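Long-range contacts in lectin 2 (Agrocybe aegerita, PDB 4TQJ), which recognises non-reducing terminal N-acetylglucosamine specifically, acting as a fungal sugar-binding lectin that probably folds as a seven-bladed beta-propeller: residues A[137-142]-A[155-160]; A[173-178]-A[188-193]; A[354-359]-A[380-385]. The protein carries 1 engineered substitution. All blocks are in the same frame, centred on the assembly; numbering follows the deposited sequence.

Contact 1: residues A[137-142]-A[155-160]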
ATOM      1  N   LYS A 137     -19.970 -30.551 -13.425  1.00 19.24           N
ATOM      2  CA  LYS A 137     -20.529 -31.453 -12.425  1.00 20.61           C
ATOM      3  C   LYS A 137     -20.695 -30.803 -11.051  1.00 19.93           C
ATOM      4  O   LYS A 137     -21.160 -31.430 -10.105  1.00 19.92           O
ATOM      5  CB  LYS A 137     -19.665 -32.714 -12.299  1.00 27.25           C
ATOM      6  CG  LYS A 137     -19.508 -33.526 -13.574  1.00 28.96           C
ATOM      7  CD  LYS A 137     -18.720 -34.805 -13.266  1.00 37.64           C
ATOM      8  CE  LYS A 137     -18.059 -35.405 -14.508  1.00 41.21           C
ATOM      9  NZ  LYS A 137     -19.042 -35.871 -15.525  1.00 35.52           N
ATOM     10  N   GLY A 138     -20.299 -29.547 -10.930  1.00 19.88           N
ATOM     11  CA  GLY A 138     -20.460 -28.858  -9.671  1.00 17.07           C
ATOM     12  C   GLY A 138     -19.343 -27.888  -9.393  1.00 16.97           C
ATOM     13  O   GLY A 138     -18.761 -27.328 -10.312  1.00 17.87           O
ATOM     14  N   VAL A 139     -19.064 -27.675  -8.112  1.00 18.31           N
ATOM     15  CA  VAL A 139     -18.041 -26.730  -7.687  1.00 17.11           C
ATOM     16  C   VAL A 139     -16.719 -27.454  -7.558  1.00 24.13           C
ATOM     17  O   VAL A 139     -16.579 -28.345  -6.725  1.00 20.13           O
ATOM     18  CB  VAL A 139     -18.369 -26.137  -6.316  1.00 19.45           C
ATOM     19  CG1 VAL A 139     -17.302 -25.120  -5.893  1.00 15.87           C
ATOM     20  CG2 VAL A 139     -19.749 -25.519  -6.332  1.00 17.87           C
ATOM     21  N   LEU A 140     -15.761 -27.078  -8.398  1.00 22.13           N
ATOM     22  CA  LEU A 140     -14.429 -27.653  -8.358  1.00 20.13           C
ATOM     23  C   LEU A 140     -13.525 -26.701  -7.610  1.00 24.53           C
ATOM     24  O   LEU A 140     -13.533 -25.496  -7.878  1.00 21.93           O
ATOM     25  CB  LEU A 140     -13.873 -27.836  -9.774  1.00 21.01           C
ATOM     26  CG  LEU A 140     -14.309 -29.036 -10.607  1.00 25.59           C
ATOM     27  CD1 LEU A 140     -14.103 -30.313  -9.828  1.00 29.42           C
ATOM     28  CD2 LEU A 140     -15.755 -28.900 -11.057  1.00 20.29           C
ATOM     29  N   VAL A 141     -12.751 -27.236  -6.673  1.00 16.52           N
ATOM     30  CA  VAL A 141     -11.785 -26.436  -5.938  1.00 19.96           C
ATOM     31  C   VAL A 141     -10.383 -27.033  -6.058  1.00 24.30           C
ATOM     32  O   VAL A 141     -10.201 -28.247  -5.952  1.00 22.85           O
ATOM     33  CB  VAL A 141     -12.171 -26.309  -4.448  1.00 14.75           C
ATOM     34  CG1 VAL A 141     -11.005 -25.774  -3.630  1.00 21.48           C
ATOM     35  CG2 VAL A 141     -13.378 -25.408  -4.290  1.00 18.58           C
ATOM     36  N   SER A 142      -9.398 -26.180  -6.308  1.00 19.27           N
ATOM     37  CA  SER A 142      -8.009 -26.588  -6.148  1.00 24.00           C
ATOM     38  C   SER A 142      -7.416 -25.766  -5.027  1.00 20.31           C
ATOM     39  O   SER A 142      -7.333 -24.542  -5.114  1.00 19.72           O
ATOM     40  CB  SER A 142      -7.195 -26.406  -7.432  1.00 21.37           C
ATOM     41  OG  SER A 142      -5.816 -26.267  -7.110  1.00 24.01           O
ATOM     42  N   LEU A 155     -13.829 -32.060  -7.110  1.00 22.70           N
ATOM     43  CA  LEU A 155     -15.253 -31.774  -7.032  1.00 19.64           C
ATOM     44  C   LEU A 155     -15.622 -31.809  -5.562  1.00 27.55           C
ATOM     45  O   LEU A 155     -15.630 -32.874  -4.958  1.00 31.22           O
ATOM     46  CB  LEU A 155     -16.041 -32.816  -7.829  1.00 22.30           C
ATOM     47  CG  LEU A 155     -17.559 -32.662  -7.950  1.00 23.17           C
ATOM     48  CD1 LEU A 155     -17.925 -31.330  -8.589  1.00 23.94           C
ATOM     49  CD2 LEU A 155     -18.135 -33.810  -8.773  1.00 23.85           C
ATOM     50  N   VAL A 156     -15.901 -30.645  -4.982  1.00 24.72           N
ATOM     51  CA  VAL A 156     -16.175 -30.551  -3.552  1.00 30.63           C
ATOM     52  C   VAL A 156     -17.661 -30.440  -3.221  1.00 31.14           C
ATOM     53  O   VAL A 156     -18.062 -30.615  -2.062  1.00 30.42           O
ATOM     54  CB  VAL A 156     -15.421 -29.370  -2.892  1.00 32.79           C
ATOM     55  CG1 VAL A 156     -13.945 -29.453  -3.188  1.00 27.95           C
ATOM     56  CG2 VAL A 156     -16.004 -28.037  -3.355  1.00 26.73           C
ATOM     57  N   LEU A 157     -18.467 -30.142  -4.235  1.00 23.95           N
ATOM     58  CA  LEU A 157     -19.906 -30.028  -4.059  1.00 25.96           C
ATOM     59  C   LEU A 157     -20.606 -30.288  -5.392  1.00 26.14           C
ATOM     60  O   LEU A 157     -20.306 -29.626  -6.388  1.00 22.22           O
ATOM     61  CB  LEU A 157     -20.271 -28.635  -3.542  1.00 27.64           C
ATOM     62  CG  LEU A 157     -21.741 -28.422  -3.162  1.00 21.78           C
ATOM     63  CD1 LEU A 157     -22.088 -29.258  -1.932  1.00 24.94           C
ATOM     64  CD2 LEU A 157     -22.039 -26.953  -2.902  1.00 22.84           C
ATOM     65  N   LYS A 158     -21.527 -31.252  -5.413  1.00 17.99           N
ATOM     66  CA  LYS A 158     -22.228 -31.610  -6.640  1.00 19.11           C
ATOM     67  C   LYS A 158     -23.521 -30.816  -6.823  1.00 25.45           C
ATOM     68  O   LYS A 158     -24.623 -31.368  -6.782  1.00 20.84           O
ATOM     69  CB  LYS A 158     -22.507 -33.114  -6.684  1.00 24.94           C
ATOM     70  CG  LYS A 158     -21.240 -33.982  -6.670  1.00 26.72           C
ATOM     71  CD  LYS A 158     -21.555 -35.439  -7.027  1.00 33.19           C
ATOM     72  CE  LYS A 158     -20.297 -36.297  -7.067  1.00 30.76           C
ATOM     73  NZ  LYS A 158     -20.605 -37.736  -7.352  1.00 35.07           N
ATOM     74  N   ASP A 159     -23.364 -29.515  -7.049  1.00 20.51           N
ATOM     75  CA  ASP A 159     -24.484 -28.607  -7.158  1.00 17.04           C
ATOM     76  C   ASP A 159     -23.944 -27.290  -7.698  1.00 18.13           C
ATOM     77  O   ASP A 159     -22.733 -27.082  -7.712  1.00 16.16           O
ATOM     78  CB  ASP A 159     -25.106 -28.380  -5.792  1.00 20.20           C
ATOM     79  CG  ASP A 159     -26.586 -28.045  -5.873  1.00 27.64           C
ATOM     80  OD1 ASP A 159     -27.077 -27.657  -6.968  1.00 26.78           O
ATOM     81  OD2 ASP A 159     -27.255 -28.161  -4.825  1.00 32.23           O
ATOM     82  N   PHE A 160     -24.836 -26.408  -8.137  1.00 15.58           N
ATOM     83  CA  PHE A 160     -24.437 -25.113  -8.700  1.00 16.73           C
ATOM     84  C   PHE A 160     -23.636 -25.232 -10.007  1.00 15.86           C
ATOM     85  O   PHE A 160     -22.905 -24.317 -10.363  1.00 14.93           O
ATOM     86  CB  PHE A 160     -23.624 -24.301  -7.679  1.00 14.65           C
ATOM     87  CG  PHE A 160     -24.349 -24.051  -6.393  1.00 17.43           C
ATOM     88  CD1 PHE A 160     -25.422 -23.164  -6.344  1.00 14.81           C
ATOM     89  CD2 PHE A 160     -23.960 -24.692  -5.231  1.00 16.52           C
ATOM     90  CE1 PHE A 160     -26.100 -22.938  -5.159  1.00 14.12           C
ATOM     91  CE2 PHE A 160     -24.639 -24.476  -4.040  1.00 18.20           C
ATOM     92  CZ  PHE A 160     -25.710 -23.597  -4.005  1.00 19.85           C
TER

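Contact 2: residues A[173-178]-A[188-193]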
ATOM      1  N   LEU A 173     -27.708 -16.708 -10.715  1.00 10.35           N
ATOM      2  CA  LEU A 173     -26.543 -15.999 -10.205  1.00 11.20           C
ATOM      3  C   LEU A 173     -25.829 -16.837  -9.158  1.00 13.54           C
ATOM      4  O   LEU A 173     -26.466 -17.462  -8.317  1.00 14.15           O
ATOM      5  CB  LEU A 173     -26.958 -14.672  -9.570  1.00  9.64           C
ATOM      6  CG  LEU A 173     -27.666 -13.691 -10.517  1.00 14.35           C
ATOM      7  CD1 LEU A 173     -28.367 -12.618  -9.706  1.00  9.78           C
ATOM      8  CD2 LEU A 173     -26.664 -13.077 -11.507  1.00 11.82           C
ATOM      9  N   ARG A 174     -24.502 -16.839  -9.197  1.00 13.10           N
ATOM     10  CA  ARG A 174     -23.743 -17.582  -8.210  1.00 12.25           C
ATOM     11  C   ARG A 174     -22.629 -16.715  -7.654  1.00 11.08           C
ATOM     12  O   ARG A 174     -21.738 -16.307  -8.385  1.00 11.01           O
ATOM     13  CB  ARG A 174     -23.202 -18.886  -8.812  1.00 13.84           C
ATOM     14  CG  ARG A 174     -24.283 -19.987  -8.937  1.00 14.90           C
ATOM     15  CD  ARG A 174     -23.888 -21.052  -9.962  1.00 12.08           C
ATOM     16  NE  ARG A 174     -23.885 -20.490 -11.309  1.00 15.97           N
ATOM     17  CZ  ARG A 174     -23.517 -21.143 -12.409  1.00 15.67           C
ATOM     18  NH1 ARG A 174     -23.103 -22.401 -12.346  1.00 15.12           N
ATOM     19  NH2 ARG A 174     -23.549 -20.523 -13.578  1.00 14.68           N
ATOM     20  N   PHE A 175     -22.704 -16.441  -6.355  1.00 13.16           N
ATOM     21  CA  PHE A 175     -21.777 -15.532  -5.689  1.00 13.56           C
ATOM     22  C   PHE A 175     -21.120 -16.241  -4.506  1.00 11.32           C
ATOM     23  O   PHE A 175     -21.547 -17.313  -4.098  1.00 14.57           O
ATOM     24  CB  PHE A 175     -22.512 -14.296  -5.144  1.00 13.51           C
ATOM     25  CG  PHE A 175     -23.264 -13.487  -6.174  1.00 11.00           C
ATOM     26  CD1 PHE A 175     -24.325 -12.678  -5.772  1.00 17.60           C
ATOM     27  CD2 PHE A 175     -22.897 -13.483  -7.509  1.00 14.16           C
ATOM     28  CE1 PHE A 175     -25.022 -11.904  -6.681  1.00 13.71           C
ATOM     29  CE2 PHE A 175     -23.591 -12.706  -8.427  1.00 14.62           C
ATOM     30  CZ  PHE A 175     -24.655 -11.912  -8.005  1.00 10.55           C
ATOM     31  N   LEU A 176     -20.095 -15.619  -3.939  1.00 11.09           N
ATOM     32  CA  LEU A 176     -19.473 -16.116  -2.723  1.00 13.55           C
ATOM     33  C   LEU A 176     -19.539 -14.987  -1.706  1.00 12.41           C
ATOM     34  O   LEU A 176     -19.209 -13.861  -2.020  1.00 12.78           O
ATOM     35  CB  LEU A 176     -18.025 -16.513  -2.973  1.00 12.96           C
ATOM     36  CG  LEU A 176     -17.742 -17.596  -4.022  1.00 13.91           C
ATOM     37  CD1 LEU A 176     -16.229 -17.677  -4.303  1.00  9.58           C
ATOM     38  CD2 LEU A 176     -18.314 -18.942  -3.585  1.00 13.17           C
ATOM     39  N   ALA A 177     -20.007 -15.289  -0.503  1.00 15.95           N
ATOM     40  CA  ALA A 177     -20.127 -14.286   0.543  1.00 14.97           C
ATOM     41  C   ALA A 177     -20.288 -14.986   1.874  1.00 17.22           C
ATOM     42  O   ALA A 177     -20.791 -16.095   1.933  1.00 17.87           O
ATOM     43  CB  ALA A 177     -21.328 -13.382   0.279  1.00 16.72           C
ATOM     44  N   ASP A 178     -19.873 -14.334   2.949  1.00 17.07           N
ATOM     45  CA  ASP A 178     -20.126 -14.887   4.265  1.00 20.02           C
ATOM     46  C   ASP A 178     -21.530 -14.509   4.704  1.00 16.97           C
ATOM     47  O   ASP A 178     -21.782 -13.357   5.065  1.00 16.98           O
ATOM     48  CB  ASP A 178     -19.110 -14.370   5.284  1.00 23.13           C
ATOM     49  CG  ASP A 178     -19.253 -15.054   6.626  1.00 21.24           C
ATOM     50  OD1 ASP A 178     -20.030 -16.026   6.710  1.00 22.16           O
ATOM     51  OD2 ASP A 178     -18.597 -14.621   7.590  1.00 25.36           O
ATOM     52  N   VAL A 188     -23.602 -18.578  -2.472  1.00 15.16           N
ATOM     53  CA  VAL A 188     -24.944 -18.033  -2.561  1.00 14.99           C
ATOM     54  C   VAL A 188     -25.416 -18.155  -3.998  1.00 14.65           C
ATOM     55  O   VAL A 188     -24.853 -17.520  -4.886  1.00 15.01           O
ATOM     56  CB  VAL A 188     -24.968 -16.553  -2.180  1.00 12.09           C
ATOM     57  CG1 VAL A 188     -26.379 -16.014  -2.323  1.00 14.14           C
ATOM     58  CG2 VAL A 188     -24.437 -16.359  -0.758  1.00 14.84           C
ATOM     59  N   GLY A 189     -26.457 -18.951  -4.225  1.00 13.32           N
ATOM     60  CA  GLY A 189     -26.965 -19.159  -5.569  1.00 14.13           C
ATOM     61  C   GLY A 189     -28.422 -18.765  -5.757  1.00 14.30           C
ATOM     62  O   GLY A 189     -29.293 -19.223  -5.022  1.00 13.81           O
ATOM     63  N   PHE A 190     -28.682 -17.909  -6.746  1.00 12.04           N
ATOM     64  CA  PHE A 190     -30.044 -17.505  -7.077  1.00 10.02           C
ATOM     65  C   PHE A 190     -30.529 -18.438  -8.176  1.00 10.74           C
ATOM     66  O   PHE A 190     -30.194 -18.251  -9.337  1.00 13.42           O
ATOM     67  CB  PHE A 190     -30.080 -16.052  -7.571  1.00  8.40           C
ATOM     68  CG  PHE A 190     -29.684 -15.041  -6.529  1.00 12.03           C
ATOM     69  CD1 PHE A 190     -30.632 -14.161  -6.001  1.00 11.35           C
ATOM     70  CD2 PHE A 190     -28.371 -14.964  -6.077  1.00 13.34           C
ATOM     71  CE1 PHE A 190     -30.274 -13.236  -5.053  1.00 12.48           C
ATOM     72  CE2 PHE A 190     -27.997 -14.033  -5.114  1.00 11.21           C
ATOM     73  CZ  PHE A 190     -28.951 -13.170  -4.594  1.00 14.70           C
ATOM     74  N   GLY A 191     -31.285 -19.459  -7.798  1.00 13.41           N
ATOM     75  CA  GLY A 191     -31.719 -20.484  -8.734  1.00 13.74           C
ATOM     76  C   GLY A 191     -33.036 -20.188  -9.436  1.00 15.73           C
ATOM     77  O   GLY A 191     -33.363 -19.032  -9.735  1.00 15.48           O
ATOM     78  N   ASP A 192     -33.802 -21.236  -9.721  1.00 13.45           N
ATOM     79  CA  ASP A 192     -35.070 -21.045 -10.397  1.00 14.49           C
ATOM     80  C   ASP A 192     -36.139 -20.564  -9.416  1.00 18.02           C
ATOM     81  O   ASP A 192     -36.761 -19.527  -9.635  1.00 17.82           O
ATOM     82  CB  ASP A 192     -35.508 -22.331 -11.112  1.00 14.39           C
ATOM     83  CG  ASP A 192     -34.786 -22.540 -12.432  1.00 18.82           C
ATOM     84  OD1 ASP A 192     -34.548 -21.555 -13.170  1.00 16.63           O
ATOM     85  OD2 ASP A 192     -34.444 -23.697 -12.739  1.00 19.31           O
ATOM     86  N   LYS A 193     -36.324 -21.301  -8.325  1.00 16.77           N
ATOM     87  CA  LYS A 193     -37.372 -20.980  -7.370  1.00 17.69           C
ATOM     88  C   LYS A 193     -36.886 -20.558  -5.978  1.00 16.59           C
ATOM     89  O   LYS A 193     -37.695 -20.189  -5.144  1.00 12.58           O
ATOM     90  CB  LYS A 193     -38.366 -22.146  -7.287  1.00 23.09           C
ATOM     91  CG  LYS A 193     -38.731 -22.681  -8.685  1.00 22.84           C
ATOM     92  CD  LYS A 193     -40.185 -23.059  -8.798  1.00 22.12           C
ATOM     93  CE  LYS A 193     -41.081 -21.958  -8.278  1.00 21.34           C
ATOM     94  NZ  LYS A 193     -42.003 -21.416  -9.309  1.00 27.34           N
TER

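Contact 3: residues A[354-359]-A[380-385]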
ATOM      1  N   ILE A 354     -15.207   6.751 -10.153  1.00 15.13           N
ATOM      2  CA  ILE A 354     -14.247   6.937 -11.230  1.00 14.11           C
ATOM      3  C   ILE A 354     -14.820   6.339 -12.506  1.00 15.88           C
ATOM      4  O   ILE A 354     -15.446   5.277 -12.486  1.00 13.05           O
ATOM      5  CB  ILE A 354     -12.867   6.319 -10.907  1.00 19.28           C
ATOM      6  CG1 ILE A 354     -11.912   6.472 -12.104  1.00 24.14           C
ATOM      7  CG2 ILE A 354     -13.011   4.851 -10.557  1.00 16.47           C
ATOM      8  CD1 ILE A 354     -10.462   6.066 -11.802  1.00 25.10           C
ATOM      9  N   GLY A 355     -14.626   7.040 -13.613  1.00 15.86           N
ATOM     10  CA  GLY A 355     -15.184   6.610 -14.882  1.00 16.52           C
ATOM     11  C   GLY A 355     -14.156   6.701 -15.984  1.00 16.63           C
ATOM     12  O   GLY A 355     -13.541   7.750 -16.160  1.00 18.29           O
ATOM     13  N   PHE A 356     -13.955   5.599 -16.705  1.00 13.88           N
ATOM     14  CA  PHE A 356     -13.072   5.587 -17.862  1.00 16.37           C
ATOM     15  C   PHE A 356     -13.905   5.991 -19.075  1.00 17.87           C
ATOM     16  O   PHE A 356     -14.649   5.175 -19.615  1.00 19.86           O
ATOM     17  CB  PHE A 356     -12.469   4.195 -18.090  1.00 16.29           C
ATOM     18  CG  PHE A 356     -11.627   3.678 -16.929  1.00 15.63           C
ATOM     19  CD1 PHE A 356     -11.328   4.481 -15.842  1.00 20.04           C
ATOM     20  CD2 PHE A 356     -11.151   2.377 -16.936  1.00 19.47           C
ATOM     21  CE1 PHE A 356     -10.555   3.991 -14.778  1.00 19.28           C
ATOM     22  CE2 PHE A 356     -10.395   1.882 -15.879  1.00 22.97           C
ATOM     23  CZ  PHE A 356     -10.100   2.694 -14.797  1.00 21.34           C
ATOM     24  N   GLY A 357     -13.787   7.249 -19.484  1.00 18.91           N
ATOM     25  CA  GLY A 357     -14.648   7.812 -20.518  1.00 19.14           C
ATOM     26  C   GLY A 357     -14.158   7.642 -21.947  1.00 21.21           C
ATOM     27  O   GLY A 357     -13.357   6.761 -22.241  1.00 18.87           O
ATOM     28  N   GLU A 358     -14.665   8.481 -22.845  1.00 20.34           N
ATOM     29  CA  GLU A 358     -14.315   8.383 -24.258  1.00 23.45           C
ATOM     30  C   GLU A 358     -12.835   8.688 -24.469  1.00 19.60           C
ATOM     31  O   GLU A 358     -12.133   7.934 -25.133  1.00 19.02           O
ATOM     32  CB  GLU A 358     -15.176   9.335 -25.105  1.00 19.27           C
ATOM     33  CG  GLU A 358     -15.048   9.115 -26.602  1.00 23.05           C
ATOM     34  CD  GLU A 358     -15.769   7.871 -27.093  1.00 24.97           C
ATOM     35  OE1 GLU A 358     -16.300   7.100 -26.270  1.00 24.58           O
ATOM     36  OE2 GLU A 358     -15.815   7.660 -28.317  1.00 30.18           O
ATOM     37  N   LYS A 359     -12.374   9.789 -23.887  1.00 22.38           N
ATOM     38  CA  LYS A 359     -11.010  10.268 -24.093  1.00 24.40           C
ATOM     39  C   LYS A 359     -10.308  10.597 -22.773  1.00 27.99           C
ATOM     40  O   LYS A 359      -9.107  10.884 -22.752  1.00 28.70           O
ATOM     41  CB  LYS A 359     -11.026  11.524 -24.970  1.00 29.31           C
ATOM     42  CG  LYS A 359     -12.028  11.472 -26.121  1.00 27.90           C
ATOM     43  CD  LYS A 359     -11.844  10.230 -27.002  1.00 31.20           C
ATOM     44  CE  LYS A 359     -10.808  10.444 -28.087  1.00 30.90           C
ATOM     45  NZ  LYS A 359     -11.141  11.616 -28.962  1.00 43.78           N
ATOM     46  N   ASN A 380      -5.624  10.902 -19.132  1.00 26.69           N
ATOM     47  CA  ASN A 380      -6.087  10.463 -20.450  1.00 29.08           C
ATOM     48  C   ASN A 380      -6.036   8.952 -20.570  1.00 27.69           C
ATOM     49  O   ASN A 380      -6.723   8.363 -21.394  1.00 28.50           O
ATOM     50  CB  ASN A 380      -5.244  11.069 -21.578  1.00 30.12           C
ATOM     51  CG  ASN A 380      -5.493  12.549 -21.774  1.00 35.39           C
ATOM     52  OD1 ASN A 380      -6.611  13.036 -21.602  1.00 44.43           O
ATOM     53  ND2 ASN A 380      -4.444  13.278 -22.141  1.00 40.08           N
ATOM     54  N   ASP A 381      -5.208   8.325 -19.742  1.00 29.35           N
ATOM     55  CA  ASP A 381      -5.003   6.881 -19.809  1.00 23.38           C
ATOM     56  C   ASP A 381      -6.232   6.104 -19.315  1.00 21.73           C
ATOM     57  O   ASP A 381      -7.030   6.619 -18.529  1.00 23.05           O
ATOM     58  CB  ASP A 381      -3.760   6.496 -18.992  1.00 29.64           C
ATOM     59  CG  ASP A 381      -2.519   7.296 -19.397  1.00 32.51           C
ATOM     60  OD1 ASP A 381      -2.229   7.404 -20.611  1.00 31.16           O
ATOM     61  OD2 ASP A 381      -1.837   7.833 -18.497  1.00 33.84           O
ATOM     62  N   PHE A 382      -6.358   4.870 -19.794  1.00 17.24           N
ATOM     63  CA  PHE A 382      -7.453   3.946 -19.476  1.00 21.64           C
ATOM     64  C   PHE A 382      -8.790   4.266 -20.139  1.00 21.12           C
ATOM     65  O   PHE A 382      -9.689   3.425 -20.150  1.00 19.86           O
ATOM     66  CB  PHE A 382      -7.621   3.735 -17.963  1.00 21.72           C
ATOM     67  CG  PHE A 382      -6.395   3.180 -17.297  1.00 19.32           C
ATOM     68  CD1 PHE A 382      -6.026   1.859 -17.488  1.00 22.31           C
ATOM     69  CD2 PHE A 382      -5.605   3.984 -16.503  1.00 18.44           C
ATOM     70  CE1 PHE A 382      -4.895   1.349 -16.889  1.00 19.80           C
ATOM     71  CE2 PHE A 382      -4.472   3.480 -15.901  1.00 23.16           C
ATOM     72  CZ  PHE A 382      -4.123   2.161 -16.091  1.00 19.15           C
ATOM     73  N   SER A 383      -8.914   5.466 -20.696  1.00 23.35           N
ATOM     74  CA  SER A 383     -10.124   5.838 -21.437  1.00 22.22           C
ATOM     75  C   SER A 383     -10.292   4.986 -22.697  1.00 21.68           C
ATOM     76  O   SER A 383      -9.327   4.427 -23.219  1.00 18.52           O
ATOM     77  CB  SER A 383     -10.094   7.318 -21.811  1.00 23.17           C
ATOM     78  OG  SER A 383      -9.049   7.575 -22.731  1.00 20.16           O
ATOM     79  N   PHE A 384     -11.529   4.891 -23.175  1.00 18.66           N
ATOM     80  CA  PHE A 384     -11.846   4.115 -24.370  1.00 21.31           C
ATOM     81  C   PHE A 384     -10.918   4.454 -25.535  1.00 19.81           C
ATOM     82  O   PHE A 384     -10.413   3.561 -26.216  1.00 20.20           O
ATOM     83  CB  PHE A 384     -13.309   4.325 -24.765  1.00 17.46           C
ATOM     84  CG  PHE A 384     -13.704   3.607 -26.017  1.00 19.44           C
ATOM     85  CD1 PHE A 384     -13.783   2.224 -26.048  1.00 22.56           C
ATOM     86  CD2 PHE A 384     -14.016   4.314 -27.165  1.00 19.56           C
ATOM     87  CE1 PHE A 384     -14.148   1.557 -27.220  1.00 20.81           C
ATOM     88  CE2 PHE A 384     -14.383   3.658 -28.329  1.00 20.08           C
ATOM     89  CZ  PHE A 384     -14.449   2.283 -28.358  1.00 18.96           C
ATOM     90  N   SER A 385     -10.694   5.744 -25.755  1.00 18.85           N
ATOM     91  CA  SER A 385      -9.709   6.193 -26.740  1.00 18.24           C
ATOM     92  C   SER A 385      -9.855   5.447 -28.056  1.00 19.96           C
ATOM     93  O   SER A 385      -8.914   4.796 -28.522  1.00 21.33           O
ATOM     94  CB  SER A 385      -8.296   6.004 -26.203  1.00 21.91           C
ATOM     95  OG  SER A 385      -8.039   6.888 -25.132  1.00 28.53           O
TER
HETATM   96  O   HOH W   1      -7.846   9.592 -25.040  1.00 28.20           O

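Contact 1: residues A[137-142]-A[155-160]
Val-139 CG2 approaches the Phe-160 ring obliquely and lies 4.3 Å from Phe-160 CB. On one face of the ring lies Asp-159 CG, displaced toward the rim. Leu-157 CD2 reaches the edge, in the ring plane. Trp-167 also meets this ring. Ile-187 of the next sheet touches both Val-139 and Phe-160.

Strands 139-142 and 155-157 are paired antiparallel beside this ring. Val-139 N donates to Leu-157 O at 2.9 Å. Val-139 O accepts from Val-156 N at 3.0 Å. Both bonds are nearly straight. Val-139 faces Leu-157, yet Leu-140 faces Leu-155. The register therefore slips by one, and Val-156 is the extra residue of a beta bulge. Its CG2 leans over Val-139 O at 3.4 Å, while CG1 touches Val-141 CB. The Val-141 and Val-156 side chains cross at about a right angle.

On the other face, Leu-140 CD1 presses on the Leu-155 backbone and lies 3.4 Å from Leu-155 CA, a tight fit. Leu-155 CG stands anti to its backbone N (chi1 -176°), and from this branch point CD1 lies 3.7 Å from Gly-138 CA. Gly-138 has phi 145° and psi -151°, angles that suit a residue without a side chain. Gly-138 CA makes CA-H...O contacts with Leu-157 O and Asp-159 O. Asp-159 OD1 accepts from Phe-160 N at 2.8 Å.

This is the outer beta hairpin of a propeller blade, bulged at its edge strand and running on into the link to the next blade.

Contact 2: residues A[173-178]-A[188-193]
Leu-173 and Phe-190 open an antiparallel pairing of strands 173-177 and 188-190, the inner hairpin of one beta-propeller blade. The pairing is buried and regular, with strand directions 166° apart. Strand 4-5, from the start of the chain, extends the sheet beyond 173-177.

Four backbone hydrogen bonds join the strands. Leu-173 and Phe-190 bond in both directions, and the N-H of Leu-173 makes the longest bond, 3.2 Å to Phe-190 O. Phe-175 and Val-188 do the same, with Phe-175 N 2.8 Å from Val-188 O. Between them Arg-174 and Gly-189 form a non-hydrogen-bonded pair. Here CA-H groups meet carbonyls instead: Gly-189 CA lies 3.3 Å from Leu-173 O.

Leu-173, Phe-175, Val-188 and Phe-190 share one face of the sheet. Strand 230-233 of the next blade covers part of it, through Arg-230 and Val-232. Arg-174 points to the other face and bonds from NH1 to Phe-160 O.

Phe-190 touches both Leu-173 and Phe-175. A chi1 of -65° puts Phe-190 CG beside the backbone N, where it lies 4.1 Å from Leu-173 CB. Phe-190 CD2 lies 3.8 Å from Leu-173 CB, and Leu-173 CD1 sits over one ring face, toward the rim. Leu-173 O lies at the ring edge, in plane. The Phe-175 ring comes in obliquely, its plane 59° from that of Phe-190, with centroids 5.8 Å apart. The two rings meet where Phe-190 CE2 lies 4.0 Å from both CD1 and CE1 of Phe-175.

Contact 3: residues A[354-359]-A[380-385]
Phe-356 and Phe-382 lie side by side and point the same way. Phe-382 CB sits over the centre of the Phe-356 ring, 3.9 Å from its centroid, in a CH-pi contact. The two rings are near parallel, with planes at 26°, but they are slid apart and barely overlap. Phe-382 O lies 3.5 Å from Phe-356 CB. Ile-21 of the neighbouring sheet touches both phenylalanines.

Glu-358 and Phe-384 also lie side by side, pointing the same way as each other. The carboxylate lies alongside the ring, with the planes 35° apart, and Glu-358 OE1 comes 3.7 Å from Phe-384 CD2. OE1 is also hydrogen-bonded to His-338 NE2, which probably helps to fix the carboxylate.

Two backbone bonds join the segments beside the Glu-358 and Phe-384 pair. Phe-384 N donates to Gly-357 O at 2.8 Å, and Ser-385 N to Glu-358 O at 2.7 Å. Ser-383 CB lies 3.3 Å from Gly-357 O. Ser-383 OG donates to Asn-380 O at 2.8 Å. This side-chain bond spans the type II turn from Asn-380 to Ser-383, with Phe-382 at the third position (phi 74°). Ser-385 OG stands 2.7 Å from Ser-383 OG. A water joins Ser-385 OG to Lys-359 O, to which it donates.

Residues 354-356 are the end of strand 352-356, second of the four strands of the sheet. The loop that 380-385 begins runs from the last strand of this blade to strand 395-399. That strand pairs with 20-25 and so completes a blade with the N-terminal strands, as in the ring closure of beta-propellers.

How the contacts relate
Contacts 1 and 2 belong to successive blades and touch. Their centres are 14 Å apart. Phe-160 O of contact 1 probably accepts a hydrogen bond from Arg-174 NH1 of contact 2 at 2.8 Å, and Phe-160 CE1 packs 3.9 Å from Gly-189 CA. Contact 3 lies on the opposite side of the chain's centre, its centre 39 Å from that of contact 1 and 33 Å from that of contact 2. Contacts 1 and 3 still resemble each other. In both, an Asp-Phe pair follows the last blade strand, and the phenylalanine meets a tryptophan seven residues on, Trp-167 or Trp-389.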